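Local coordinates for protein hemolysin (Streptococcus suis, PDB 3HVN) that probably lyses host cells by binding cholesterol-containing membranes, inserting after a large change of shape and assembling into an oligomeric pore, at residues D36-F41 with S241-F246. The protein carries 1 engineered substitution. Numbering follows the deposited sequence.
Sequences DINQYF and SPSKLF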
ATOM      1  N   ASP A  36      42.883 -19.551  18.717  1.00160.77           N
ATOM      2  CA  ASP A  36      42.483 -18.910  17.469  1.00156.52           C
ATOM      3  C   ASP A  36      41.011 -18.511  17.512  1.00157.33           C
ATOM      4  O   ASP A  36      40.172 -19.247  18.032  1.00161.20           O
ATOM      5  CB  ASP A  36      42.749 -19.838  16.283  1.00147.98           C
ATOM      6  CG  ASP A  36      42.631 -19.128  14.947  1.00141.53           C
ATOM      7  OD1 ASP A  36      42.517 -17.884  14.939  1.00148.02           O
ATOM      8  OD2 ASP A  36      42.656 -19.815  13.904  1.00120.47           O
ATOM      9  N   ILE A  37      40.706 -17.341  16.961  1.00153.72           N
ATOM     10  CA  ILE A  37      39.345 -16.812  16.964  1.00156.69           C
ATOM     11  C   ILE A  37      38.454 -17.529  15.951  1.00154.87           C
ATOM     12  O   ILE A  37      37.324 -17.919  16.263  1.00156.72           O
ATOM     13  CB  ILE A  37      39.335 -15.296  16.675  1.00155.47           C
ATOM     14  CG1 ILE A  37      39.769 -14.509  17.914  1.00155.17           C
ATOM     15  CG2 ILE A  37      37.958 -14.846  16.233  1.00152.44           C
ATOM     16  CD1 ILE A  37      41.232 -14.662  18.265  1.00161.72           C
ATOM     17  N   ASN A  38      38.971 -17.700  14.737  1.00151.85           N
ATOM     18  CA  ASN A  38      38.231 -18.369  13.673  1.00153.53           C
ATOM     19  C   ASN A  38      37.675 -19.714  14.121  1.00161.65           C
ATOM     20  O   ASN A  38      36.558 -20.083  13.765  1.00167.55           O
ATOM     21  CB  ASN A  38      39.112 -18.549  12.435  1.00152.81           C
ATOM     22  CG  ASN A  38      39.522 -17.229  11.812  1.00159.10           C
ATOM     23  OD1 ASN A  38      39.355 -16.167  12.413  1.00163.64           O
ATOM     24  ND2 ASN A  38      40.061 -17.289  10.601  1.00158.76           N
ATOM     25  N   GLN A  39      38.461 -20.441  14.908  1.00169.95           N
ATOM     26  CA  GLN A  39      38.037 -21.732  15.434  1.00181.55           C
ATOM     27  C   GLN A  39      36.818 -21.570  16.336  1.00184.61           C
ATOM     28  O   GLN A  39      35.848 -22.322  16.228  1.00186.34           O
ATOM     29  CB  GLN A  39      39.182 -22.395  16.200  1.00184.43           C
ATOM     30  CG  GLN A  39      40.406 -22.681  15.344  1.00185.73           C
ATOM     31  CD  GLN A  39      41.624 -23.041  16.169  1.00195.58           C
ATOM     32  OE1 GLN A  39      41.655 -22.822  17.381  1.00198.46           O
ATOM     33  NE2 GLN A  39      42.641 -23.591  15.515  1.00201.41           N
ATOM     34  N   TYR A  40      36.872 -20.581  17.222  1.00186.79           N
ATOM     35  CA  TYR A  40      35.751 -20.290  18.107  1.00195.07           C
ATOM     36  C   TYR A  40      34.530 -19.858  17.302  1.00197.11           C
ATOM     37  O   TYR A  40      33.404 -20.256  17.605  1.00199.96           O
ATOM     38  CB  TYR A  40      36.126 -19.213  19.125  1.00200.40           C
ATOM     39  CG  TYR A  40      34.983 -18.802  20.027  1.00204.93           C
ATOM     40  CD1 TYR A  40      34.477 -19.676  20.980  1.00207.61           C
ATOM     41  CD2 TYR A  40      34.411 -17.540  19.926  1.00203.67           C
ATOM     42  CE1 TYR A  40      33.432 -19.307  21.806  1.00209.63           C
ATOM     43  CE2 TYR A  40      33.366 -17.162  20.748  1.00205.68           C
ATOM     44  CZ  TYR A  40      32.881 -18.048  21.686  1.00207.48           C
ATOM     45  OH  TYR A  40      31.841 -17.675  22.506  1.00200.76           O
ATOM     46  N   PHE A  41      34.755 -19.044  16.275  1.00189.61           N
ATOM     47  CA  PHE A  41      33.665 -18.644  15.390  1.00180.07           C
ATOM     48  C   PHE A  41      33.050 -19.855  14.697  1.00179.91           C
ATOM     49  O   PHE A  41      31.830 -19.943  14.550  1.00183.77           O
ATOM     50  CB  PHE A  41      34.138 -17.619  14.358  1.00168.86           C
ATOM     51  CG  PHE A  41      33.894 -16.196  14.765  1.00170.08           C
ATOM     52  CD1 PHE A  41      32.642 -15.625  14.613  1.00173.99           C
ATOM     53  CD2 PHE A  41      34.913 -15.429  15.302  1.00171.52           C
ATOM     54  CE1 PHE A  41      32.411 -14.315  14.988  1.00174.25           C
ATOM     55  CE2 PHE A  41      34.689 -14.119  15.679  1.00169.37           C
ATOM     56  CZ  PHE A  41      33.436 -13.561  15.522  1.00170.31           C
ATOM     57  N   SER A 241      37.932 -13.538   6.700  1.00137.58           N
ATOM     58  CA  SER A 241      37.962 -14.199   7.999  1.00138.67           C
ATOM     59  C   SER A 241      37.639 -13.232   9.134  1.00137.14           C
ATOM     60  O   SER A 241      37.956 -12.041   9.059  1.00146.29           O
ATOM     61  CB  SER A 241      39.330 -14.843   8.239  1.00145.51           C
ATOM     62  OG  SER A 241      39.621 -15.814   7.250  1.00150.25           O
ATOM     63  N   PRO A 242      36.998 -13.747  10.194  1.00126.35           N
ATOM     64  CA  PRO A 242      36.729 -12.953  11.398  1.00131.51           C
ATOM     65  C   PRO A 242      38.015 -12.314  11.905  1.00131.11           C
ATOM     66  O   PRO A 242      37.993 -11.196  12.419  1.00117.66           O
ATOM     67  CB  PRO A 242      36.228 -13.999  12.395  1.00123.73           C
ATOM     68  CG  PRO A 242      35.627 -15.064  11.545  1.00107.79           C
ATOM     69  CD  PRO A 242      36.469 -15.118  10.303  1.00109.26           C
ATOM     70  N   SER A 243      39.126 -13.029  11.755  1.00141.49           N
ATOM     71  CA  SER A 243      40.434 -12.497  12.107  1.00165.51           C
ATOM     72  C   SER A 243      40.750 -11.287  11.238  1.00172.70           C
ATOM     73  O   SER A 243      41.232 -10.266  11.729  1.00184.02           O
ATOM     74  CB  SER A 243      41.512 -13.569  11.933  1.00189.75           C
ATOM     75  OG  SER A 243      41.548 -14.045  10.600  1.00194.16           O
ATOM     76  N   LYS A 244      40.475 -11.408   9.943  1.00165.41           N
ATOM     77  CA  LYS A 244      40.643 -10.295   9.019  1.00161.40           C
ATOM     78  C   LYS A 244      39.747  -9.136   9.433  1.00155.23           C
ATOM     79  O   LYS A 244      40.103  -7.970   9.262  1.00145.79           O
ATOM     80  CB  LYS A 244      40.314 -10.720   7.587  1.00157.20           C
ATOM     81  CG  LYS A 244      40.316  -9.572   6.589  1.00165.65           C
ATOM     82  CD  LYS A 244      39.658  -9.968   5.279  1.00170.79           C
ATOM     83  CE  LYS A 244      39.504  -8.768   4.357  1.00174.38           C
ATOM     84  NZ  LYS A 244      38.736  -9.103   3.126  1.00175.42           N
ATOM     85  N   LEU A 245      38.579  -9.465   9.977  1.00158.14           N
ATOM     86  CA  LEU A 245      37.645  -8.444  10.441  1.00157.66           C
ATOM     87  C   LEU A 245      38.188  -7.709  11.667  1.00167.26           C
ATOM     88  O   LEU A 245      38.440  -6.503  11.618  1.00173.94           O
ATOM     89  CB  LEU A 245      36.281  -9.061  10.753  1.00151.04           C
ATOM     90  CG  LEU A 245      35.154  -8.072  11.056  1.00147.08           C
ATOM     91  CD1 LEU A 245      34.988  -7.084   9.914  1.00146.18           C
ATOM     92  CD2 LEU A 245      33.850  -8.807  11.327  1.00145.57           C
ATOM     93  N   PHE A 246      38.364  -8.440  12.763  1.00166.26           N
ATOM     94  CA  PHE A 246      38.884  -7.858  13.995  1.00161.80           C
ATOM     95  C   PHE A 246      40.283  -7.284  13.794  1.00166.57           C
ATOM     96  O   PHE A 246      40.689  -6.355  14.491  1.00166.28           O
ATOM     97  CB  PHE A 246      38.899  -8.895  15.120  1.00154.41           C
ATOM     98  CG  PHE A 246      37.533  -9.280  15.611  1.00146.37           C
ATOM     99  CD1 PHE A 246      36.904 -10.417  15.134  1.00142.38           C
ATOM    100  CD2 PHE A 246      36.878  -8.502  16.551  1.00140.08           C
ATOM    101  CE1 PHE A 246      35.648 -10.773  15.585  1.00138.46           C
ATOM    102  CE2 PHE A 246      35.621  -8.852  17.006  1.00136.73           C
ATOM    103  CZ  PHE A 246      35.006  -9.990  16.522  1.00140.50           C
TER
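Two short helices from distant parts of the chain meet near one end of the rod-shaped toxin; the centre of the contact lies about 43 Å from the centre of the chain. One starts at I37, one residue after the first modelled residue, D36; the other is the single turn 242-245, which follows strand 221-236. The apolar, packed part is built from F41, P242 and F246. P242 sets CB over one face of the F41 ring, off-centre toward the rim, with CG beside it. This is a CH-pi contact, with P242 CB 3.9 Å from the centroid of the F41 ring. I37 CG2 sits at the edge of the same ring, in its plane, and also approaches P242 CB at 4.3 Å. The tips of F41 and F246 meet rim to rim. F41 CE2 lies 3.5 Å from F246 CE1, the planes are inclined at 43°, and neither ring covers the other. V368 also touches F41, and L255 touches F246.

The looser side is polar, with exposed S243 at its margin. N38 holds CG anti to its carbonyl carbon (chi1 -64°) and packs its amide along the start of helix 242-245. Its OD1 accepts a weak, bent bond from S243 N (3.2 Å, 132° at the hydrogen). The amide nitrogen ND2 rests against S241 CB at 3.5 Å. The join therefore probably rests more on packing than on directed bonding.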